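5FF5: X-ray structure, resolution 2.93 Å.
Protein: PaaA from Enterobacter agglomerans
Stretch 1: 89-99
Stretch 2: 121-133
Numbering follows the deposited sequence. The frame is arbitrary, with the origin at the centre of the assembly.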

ATOM      1  N   GLN A  89     -24.527 -18.055  -8.336  1.00 80.73           N
ATOM      2  CA  GLN A  89     -23.226 -18.609  -8.710  1.00 76.51           C
ATOM      3  C   GLN A  89     -23.292 -19.540  -9.918  1.00 68.04           C
ATOM      4  O   GLN A  89     -24.298 -20.208 -10.147  1.00 80.89           O
ATOM      5  CB  GLN A  89     -22.632 -19.357  -7.506  1.00 60.40           C
ATOM      6  N   ASP A  90     -22.185 -19.627 -10.650  1.00 63.19           N
ATOM      7  CA  ASP A  90     -22.082 -20.514 -11.811  1.00 69.96           C
ATOM      8  C   ASP A  90     -21.085 -21.639 -11.596  1.00 64.27           C
ATOM      9  O   ASP A  90     -19.913 -21.521 -11.941  1.00 54.40           O
ATOM     10  CB  ASP A  90     -21.685 -19.728 -13.063  1.00 64.45           C
ATOM     11  CG  ASP A  90     -21.678 -20.595 -14.322  1.00 70.82           C
ATOM     12  OD1 ASP A  90     -21.841 -21.839 -14.210  1.00 59.29           O
ATOM     13  OD2 ASP A  90     -21.506 -20.017 -15.427  1.00 74.11           O
ATOM     14  N   ASN A  91     -21.571 -22.708 -10.977  1.00 72.84           N
ATOM     15  CA  ASN A  91     -20.757 -23.860 -10.608  1.00 67.30           C
ATOM     16  C   ASN A  91     -20.149 -24.610 -11.802  1.00 65.17           C
ATOM     17  O   ASN A  91     -19.173 -25.348 -11.639  1.00 61.30           O
ATOM     18  CB  ASN A  91     -21.635 -24.814  -9.792  1.00 66.89           C
ATOM     19  CG  ASN A  91     -23.080 -24.880 -10.335  1.00 77.52           C
ATOM     20  OD1 ASN A  91     -23.837 -23.904 -10.225  1.00 68.58           O
ATOM     21  ND2 ASN A  91     -23.452 -26.020 -10.940  1.00 59.74           N
ATOM     22  N   SER A  92     -20.738 -24.420 -12.988  1.00 63.96           N
ATOM     23  CA  SER A  92     -20.332 -25.140 -14.207  1.00 64.08           C
ATOM     24  C   SER A  92     -19.069 -24.601 -14.882  1.00 58.85           C
ATOM     25  O   SER A  92     -18.570 -25.211 -15.820  1.00 61.37           O
ATOM     26  CB  SER A  92     -21.455 -25.141 -15.253  1.00 67.09           C
ATOM     27  OG  SER A  92     -21.747 -23.830 -15.726  1.00 68.94           O
ATOM     28  N   PHE A  93     -18.553 -23.466 -14.419  1.00 56.61           N
ATOM     29  CA  PHE A  93     -17.437 -22.821 -15.106  1.00 53.65           C
ATOM     30  C   PHE A  93     -16.087 -23.108 -14.479  1.00 58.25           C
ATOM     31  O   PHE A  93     -15.826 -22.736 -13.338  1.00 62.49           O
ATOM     32  CB  PHE A  93     -17.657 -21.309 -15.132  1.00 50.92           C
ATOM     33  CG  PHE A  93     -16.507 -20.530 -15.719  1.00 57.79           C
ATOM     34  CD1 PHE A  93     -16.570 -20.055 -17.015  1.00 46.53           C
ATOM     35  CD2 PHE A  93     -15.369 -20.251 -14.967  1.00 56.63           C
ATOM     36  CE1 PHE A  93     -15.528 -19.327 -17.548  1.00 42.33           C
ATOM     37  CE2 PHE A  93     -14.322 -19.528 -15.513  1.00 51.76           C
ATOM     38  CZ  PHE A  93     -14.408 -19.064 -16.798  1.00 44.03           C
ATOM     39  N   PHE A  94     -15.192 -23.693 -15.264  1.00 56.41           N
ATOM     40  CA  PHE A  94     -13.856 -23.969 -14.779  1.00 49.01           C
ATOM     41  C   PHE A  94     -12.853 -23.226 -15.637  1.00 49.02           C
ATOM     42  O   PHE A  94     -13.099 -23.003 -16.807  1.00 55.30           O
ATOM     43  CB  PHE A  94     -13.600 -25.468 -14.795  1.00 45.72           C
ATOM     44  CG  PHE A  94     -14.629 -26.262 -14.043  1.00 51.43           C
ATOM     45  CD1 PHE A  94     -14.367 -26.730 -12.761  1.00 54.17           C
ATOM     46  CD2 PHE A  94     -15.865 -26.537 -14.613  1.00 57.21           C
ATOM     47  CE1 PHE A  94     -15.317 -27.467 -12.062  1.00 48.44           C
ATOM     48  CE2 PHE A  94     -16.822 -27.269 -13.919  1.00 54.22           C
ATOM     49  CZ  PHE A  94     -16.542 -27.733 -12.640  1.00 51.25           C
ATOM     50  N   SER A  95     -11.732 -22.814 -15.063  1.00 50.68           N
ATOM     51  CA  SER A  95     -10.773 -22.049 -15.835  1.00 46.52           C
ATOM     52  C   SER A  95      -9.765 -22.973 -16.502  1.00 50.76           C
ATOM     53  O   SER A  95      -9.255 -23.898 -15.873  1.00 42.09           O
ATOM     54  CB  SER A  95     -10.052 -21.043 -14.951  1.00 42.09           C
ATOM     55  OG  SER A  95      -9.174 -20.259 -15.727  1.00 42.09           O
ATOM     56  N   LYS A  96      -9.465 -22.714 -17.773  1.00 56.05           N
ATOM     57  CA  LYS A  96      -8.461 -23.514 -18.463  1.00 52.83           C
ATOM     58  C   LYS A  96      -7.113 -22.812 -18.449  1.00 47.15           C
ATOM     59  O   LYS A  96      -6.125 -23.359 -18.923  1.00 47.91           O
ATOM     60  CB  LYS A  96      -8.862 -23.795 -19.905  1.00 47.73           C
ATOM     61  CG  LYS A  96     -10.324 -23.995 -20.136  1.00 59.15           C
ATOM     62  CD  LYS A  96     -10.580 -24.388 -21.577  1.00 54.96           C
ATOM     63  CE  LYS A  96     -12.071 -24.533 -21.817  1.00 74.40           C
ATOM     64  NZ  LYS A  96     -12.367 -24.944 -23.215  1.00 83.03           N
ATOM     65  N   VAL A  97      -7.062 -21.643 -17.825  1.00 44.28           N
ATOM     66  CA  VAL A  97      -5.850 -20.836 -17.809  1.00 42.18           C
ATOM     67  C   VAL A  97      -5.164 -20.907 -16.463  1.00 42.09           C
ATOM     68  O   VAL A  97      -3.970 -21.147 -16.375  1.00 50.85           O
ATOM     69  CB  VAL A  97      -6.170 -19.356 -18.134  1.00 42.25           C
ATOM     70  CG1 VAL A  97      -4.975 -18.484 -17.928  1.00 42.09           C
ATOM     71  CG2 VAL A  97      -6.731 -19.216 -19.533  1.00 42.09           C
ATOM     72  N   LEU A  98      -5.940 -20.733 -15.406  1.00 46.69           N
ATOM     73  CA  LEU A  98      -5.403 -20.678 -14.059  1.00 42.09           C
ATOM     74  C   LEU A  98      -5.262 -22.072 -13.436  1.00 46.63           C
ATOM     75  O   LEU A  98      -6.058 -22.974 -13.710  1.00 45.65           O
ATOM     76  CB  LEU A  98      -6.312 -19.795 -13.209  1.00 43.51           C
ATOM     77  CG  LEU A  98      -6.420 -18.364 -13.745  1.00 45.19           C
ATOM     78  CD1 LEU A  98      -7.577 -17.610 -13.128  1.00 42.09           C
ATOM     79  CD2 LEU A  98      -5.108 -17.638 -13.480  1.00 43.39           C
ATOM     80  N   SER A  99      -4.264 -22.247 -12.577  1.00 50.86           N
ATOM     81  CA  SER A  99      -4.047 -23.545 -11.943  1.00 46.00           C
ATOM     82  C   SER A  99      -4.868 -23.672 -10.675  1.00 47.28           C
ATOM     83  O   SER A  99      -5.533 -22.729 -10.262  1.00 48.67           O
ATOM     84  CB  SER A  99      -2.578 -23.730 -11.602  1.00 47.28           C
ATOM     85  OG  SER A  99      -2.180 -22.749 -10.668  1.00 48.05           O
ATOM     86  N   GLN A 121     -18.346 -10.467 -16.409  1.00 49.89           N
ATOM     87  CA  GLN A 121     -17.627 -11.695 -16.666  1.00 45.87           C
ATOM     88  C   GLN A 121     -17.604 -12.575 -15.471  1.00 48.08           C
ATOM     89  O   GLN A 121     -17.769 -12.106 -14.358  1.00 60.60           O
ATOM     90  CB  GLN A 121     -16.193 -11.405 -17.087  1.00 55.73           C
ATOM     91  CG  GLN A 121     -16.110 -10.321 -18.077  1.00 52.63           C
ATOM     92  CD  GLN A 121     -16.347 -10.907 -19.408  1.00 50.82           C
ATOM     93  OE1 GLN A 121     -16.280 -12.126 -19.554  1.00 53.53           O
ATOM     94  NE2 GLN A 121     -16.666 -10.077 -20.390  1.00 55.05           N
ATOM     95  N   HIS A 122     -17.290 -13.843 -15.693  1.00 48.29           N
ATOM     96  CA  HIS A 122     -17.080 -14.737 -14.588  1.00 47.05           C
ATOM     97  C   HIS A 122     -15.827 -14.231 -13.915  1.00 44.86           C
ATOM     98  O   HIS A 122     -14.926 -13.755 -14.590  1.00 52.65           O
ATOM     99  CB  HIS A 122     -16.944 -16.179 -15.055  1.00 45.70           C
ATOM    100  CG  HIS A 122     -16.836 -17.158 -13.931  1.00 49.34           C
ATOM    101  ND1 HIS A 122     -15.720 -17.254 -13.133  1.00 50.19           N
ATOM    102  CD2 HIS A 122     -17.719 -18.064 -13.452  1.00 47.43           C
ATOM    103  CE1 HIS A 122     -15.910 -18.189 -12.219  1.00 51.84           C
ATOM    104  NE2 HIS A 122     -17.118 -18.698 -12.393  1.00 50.66           N
ATOM    105  N   PRO A 123     -15.771 -14.309 -12.584  1.00 42.09           N
ATOM    106  CA  PRO A 123     -14.659 -13.768 -11.796  1.00 49.53           C
ATOM    107  C   PRO A 123     -13.311 -14.311 -12.217  1.00 44.97           C
ATOM    108  O   PRO A 123     -12.325 -13.583 -12.169  1.00 47.07           O
ATOM    109  CB  PRO A 123     -14.990 -14.212 -10.377  1.00 42.09           C
ATOM    110  CG  PRO A 123     -16.457 -14.288 -10.379  1.00 57.47           C
ATOM    111  CD  PRO A 123     -16.814 -14.866 -11.720  1.00 47.96           C
ATOM    112  N   PHE A 124     -13.273 -15.560 -12.646  1.00 42.09           N
ATOM    113  CA  PHE A 124     -12.019 -16.139 -13.059  1.00 42.51           C
ATOM    114  C   PHE A 124     -11.509 -15.414 -14.298  1.00 49.61           C
ATOM    115  O   PHE A 124     -10.302 -15.215 -14.443  1.00 53.92           O
ATOM    116  CB  PHE A 124     -12.178 -17.631 -13.344  1.00 46.13           C
ATOM    117  CG  PHE A 124     -12.257 -18.485 -12.110  1.00 47.89           C
ATOM    118  CD1 PHE A 124     -12.053 -17.945 -10.858  1.00 48.23           C
ATOM    119  CD2 PHE A 124     -12.527 -19.842 -12.212  1.00 51.75           C
ATOM    120  CE1 PHE A 124     -12.125 -18.741  -9.736  1.00 52.30           C
ATOM    121  CE2 PHE A 124     -12.591 -20.640 -11.097  1.00 45.77           C
ATOM    122  CZ  PHE A 124     -12.391 -20.085  -9.856  1.00 51.42           C
ATOM    123  N   VAL A 125     -12.422 -14.984 -15.170  1.00 45.86           N
ATOM    124  CA  VAL A 125     -12.020 -14.353 -16.410  1.00 42.09           C
ATOM    125  C   VAL A 125     -11.155 -13.147 -16.132  1.00 42.09           C
ATOM    126  O   VAL A 125     -10.138 -12.963 -16.781  1.00 42.25           O
ATOM    127  CB  VAL A 125     -13.223 -13.940 -17.259  1.00 42.09           C
ATOM    128  CG1 VAL A 125     -12.880 -12.777 -18.128  1.00 44.16           C
ATOM    129  CG2 VAL A 125     -13.700 -15.090 -18.102  1.00 42.09           C
ATOM    130  N   TYR A 126     -11.485 -12.377 -15.108  1.00 45.40           N
ATOM    131  CA  TYR A 126     -10.693 -11.182 -14.831  1.00 46.79           C
ATOM    132  C   TYR A 126      -9.242 -11.524 -14.506  1.00 45.29           C
ATOM    133  O   TYR A 126      -8.324 -10.892 -15.033  1.00 46.40           O
ATOM    134  CB  TYR A 126     -11.306 -10.374 -13.688  1.00 42.09           C
ATOM    135  CG  TYR A 126     -12.614  -9.740 -14.051  1.00 42.09           C
ATOM    136  CD1 TYR A 126     -12.685  -8.790 -15.046  1.00 48.28           C
ATOM    137  CD2 TYR A 126     -13.782 -10.097 -13.407  1.00 54.54           C
ATOM    138  CE1 TYR A 126     -13.884  -8.209 -15.395  1.00 55.06           C
ATOM    139  CE2 TYR A 126     -14.995  -9.521 -13.746  1.00 53.18           C
ATOM    140  CZ  TYR A 126     -15.036  -8.575 -14.741  1.00 55.93           C
ATOM    141  OH  TYR A 126     -16.233  -7.989 -15.091  1.00 62.24           O
ATOM    142  N   GLN A 127      -9.050 -12.535 -13.666  1.00 44.01           N
ATOM    143  CA  GLN A 127      -7.723 -12.985 -13.259  1.00 44.13           C
ATOM    144  C   GLN A 127      -6.965 -13.543 -14.459  1.00 47.03           C
ATOM    145  O   GLN A 127      -5.755 -13.401 -14.558  1.00 48.60           O
ATOM    146  CB  GLN A 127      -7.822 -14.051 -12.165  1.00 42.41           C
ATOM    147  CG  GLN A 127      -6.510 -14.373 -11.486  1.00 42.09           C
ATOM    148  CD  GLN A 127      -5.949 -13.179 -10.764  1.00 42.09           C
ATOM    149  OE1 GLN A 127      -6.657 -12.524 -10.013  1.00 44.37           O
ATOM    150  NE2 GLN A 127      -4.680 -12.877 -10.989  1.00 47.11           N
ATOM    151  N   GLU A 128      -7.692 -14.193 -15.361  1.00 44.42           N
ATOM    152  CA  GLU A 128      -7.116 -14.711 -16.589  1.00 45.46           C
ATOM    153  C   GLU A 128      -6.515 -13.566 -17.404  1.00 49.07           C
ATOM    154  O   GLU A 128      -5.431 -13.687 -17.964  1.00 49.22           O
ATOM    155  CB  GLU A 128      -8.181 -15.447 -17.395  1.00 42.82           C
ATOM    156  CG  GLU A 128      -8.462 -16.831 -16.888  1.00 45.23           C
ATOM    157  CD  GLU A 128      -9.556 -17.509 -17.670  1.00 55.08           C
ATOM    158  OE1 GLU A 128     -10.028 -16.903 -18.663  1.00 52.65           O
ATOM    159  OE2 GLU A 128      -9.929 -18.649 -17.296  1.00 54.94           O
ATOM    160  N   ARG A 129      -7.230 -12.444 -17.429  1.00 48.68           N
ATOM    161  CA  ARG A 129      -6.808 -11.257 -18.134  1.00 42.09           C
ATOM    162  C   ARG A 129      -5.520 -10.687 -17.525  1.00 45.38           C
ATOM    163  O   ARG A 129      -4.773  -9.957 -18.173  1.00 46.94           O
ATOM    164  CB  ARG A 129      -7.932 -10.213 -18.101  1.00 42.09           C
ATOM    165  CG  ARG A 129      -8.995 -10.441 -19.157  1.00 42.09           C
ATOM    166  CD  ARG A 129     -10.214  -9.537 -19.008  1.00 42.09           C
ATOM    167  NE  ARG A 129     -11.322  -9.979 -19.864  1.00 43.93           N
ATOM    168  CZ  ARG A 129     -12.467  -9.318 -20.006  1.00 42.09           C
ATOM    169  NH1 ARG A 129     -12.653  -8.191 -19.358  1.00 42.09           N
ATOM    170  NH2 ARG A 129     -13.413  -9.759 -20.814  1.00 42.09           N
ATOM    171  N   LEU A 130      -5.256 -11.036 -16.275  1.00 45.85           N
ATOM    172  CA  LEU A 130      -4.026 -10.624 -15.633  1.00 42.09           C
ATOM    173  C   LEU A 130      -2.915 -11.594 -15.990  1.00 42.09           C
ATOM    174  O   LEU A 130      -1.793 -11.178 -16.223  1.00 48.96           O
ATOM    175  CB  LEU A 130      -4.186 -10.536 -14.107  1.00 42.09           C
ATOM    176  CG  LEU A 130      -5.011  -9.404 -13.492  1.00 43.02           C
ATOM    177  CD1 LEU A 130      -5.035  -9.526 -11.977  1.00 42.09           C
ATOM    178  CD2 LEU A 130      -4.497  -8.023 -13.943  1.00 42.09           C
ATOM    179  N   LYS A 131      -3.203 -12.890 -16.009  1.00 42.09           N
ATOM    180  CA  LYS A 131      -2.142 -13.838 -16.280  1.00 42.09           C
ATOM    181  C   LYS A 131      -1.672 -13.696 -17.717  1.00 50.92           C
ATOM    182  O   LYS A 131      -0.513 -13.979 -18.056  1.00 53.83           O
ATOM    183  CB  LYS A 131      -2.569 -15.281 -16.002  1.00 42.09           C
ATOM    184  CG  LYS A 131      -1.398 -16.241 -16.238  1.00 46.91           C
ATOM    185  CD  LYS A 131      -1.565 -17.652 -15.724  1.00 42.09           C
ATOM    186  CE  LYS A 131      -0.178 -18.271 -15.582  1.00 46.78           C
ATOM    187  NZ  LYS A 131      -0.111 -19.556 -14.836  1.00 56.64           N
ATOM    188  N   GLN A 132      -2.562 -13.221 -18.568  1.00 48.24           N
ATOM    189  CA  GLN A 132      -2.212 -13.094 -19.960  1.00 48.47           C
ATOM    190  C   GLN A 132      -1.441 -11.801 -20.241  1.00 46.29           C
ATOM    191  O   GLN A 132      -0.919 -11.618 -21.342  1.00 51.15           O
ATOM    192  CB  GLN A 132      -3.472 -13.207 -20.799  1.00 42.09           C
ATOM    193  CG  GLN A 132      -3.875 -14.648 -20.911  1.00 42.09           C
ATOM    194  CD  GLN A 132      -5.365 -14.845 -20.987  1.00 52.28           C
ATOM    195  OE1 GLN A 132      -6.146 -13.902 -20.841  1.00 58.79           O
ATOM    196  NE2 GLN A 132      -5.776 -16.081 -21.212  1.00 47.50           N
ATOM    197  N   SER A 133      -1.347 -10.930 -19.240  1.00 42.09           N
ATOM    198  CA  SER A 133      -0.685  -9.648 -19.400  1.00 42.09           C
ATOM    199  C   SER A 133       0.816  -9.703 -19.238  1.00 47.05           C
ATOM    200  O   SER A 133       1.334 -10.577 -18.554  1.00 46.64           O
ATOM    201  CB  SER A 133      -1.245  -8.645 -18.415  1.00 42.09           C
ATOM    202  OG  SER A 133      -2.544  -8.271 -18.803  1.00 53.07           O
TER
HETATM  203  O   HOH W   1     -11.377 -20.503 -19.691  1.00 42.09           O

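How do the two backbones lie against each other? Residues 89-99 form no regular helix or strand; the chain makes a type I turn from Asp90 to Phe93 and then is extended from Phe93 to Ser95 before bending at Lys96 and Val97. The two advance together: Phe93 lies nearest His122, Ser95 nearest Phe124, and Val97 nearest Glu128, with the CA atoms of these last two 6.4 Å apart. Phe93, Ser95 and Val97 point their CA-to-CB bonds toward the helix, whereas Phe94 and Lys96 point theirs away. Together the stretches bury 598 Å² of surface.

What do the aromatic rings do at the start of the helix? The rings of Phe93 and His122 stack face to face, their centroids 4.0 Å apart and their planes at 19°. The imidazole is held from its own side as well: His122 ND1 accepts a hydrogen bond from Phe124 N at 3.0 Å, capping the helix by satisfying an amide in its first turn. ND1 therefore carries no proton in this bond, and the same ring that caps the helix offers a face to Phe93. The phenyl ring also reaches the helix beyond the histidine, with Phe93 CE2 3.6 Å from Phe124 CB and Phe93 CZ 4.2 Å from Val125 CG2.

Where is the polar link between the stretches? Ser95 OG donates to Glu128 OE2 across a very short 2.4 Å, the sole direct hydrogen bond between them. The same oxygen accepts from two amides of its own stretch, Val97 N and Leu98 N, each 3.3 Å from Ser95 OG, so one hydroxyl both gathers the following backbone around itself and ties it to the helix. A water adds a looser bridge: it accepts weakly from Lys96 N at 3.5 Å and donates weakly to Glu128 OE2 at 3.4 Å.

What fills the contact farther along the helix? Val97 and Leu98 supply the apolar surface, and much of what they meet is the aliphatic part of polar side chains. Val97 CB lies 3.6 Å from Glu128 CG, so the glutamate offers its methylenes to packing while its carboxylate bonds to serine. Leu98 starts sideways, but its end comes nearer the helix, bringing Leu98 CD1 within 3.7 Å of Gln127 CB. The long Lys131 chain extends this surface, with Lys131 CD 4.1 Å from Val97 CG1 and 4.2 Å from Leu98 CD2.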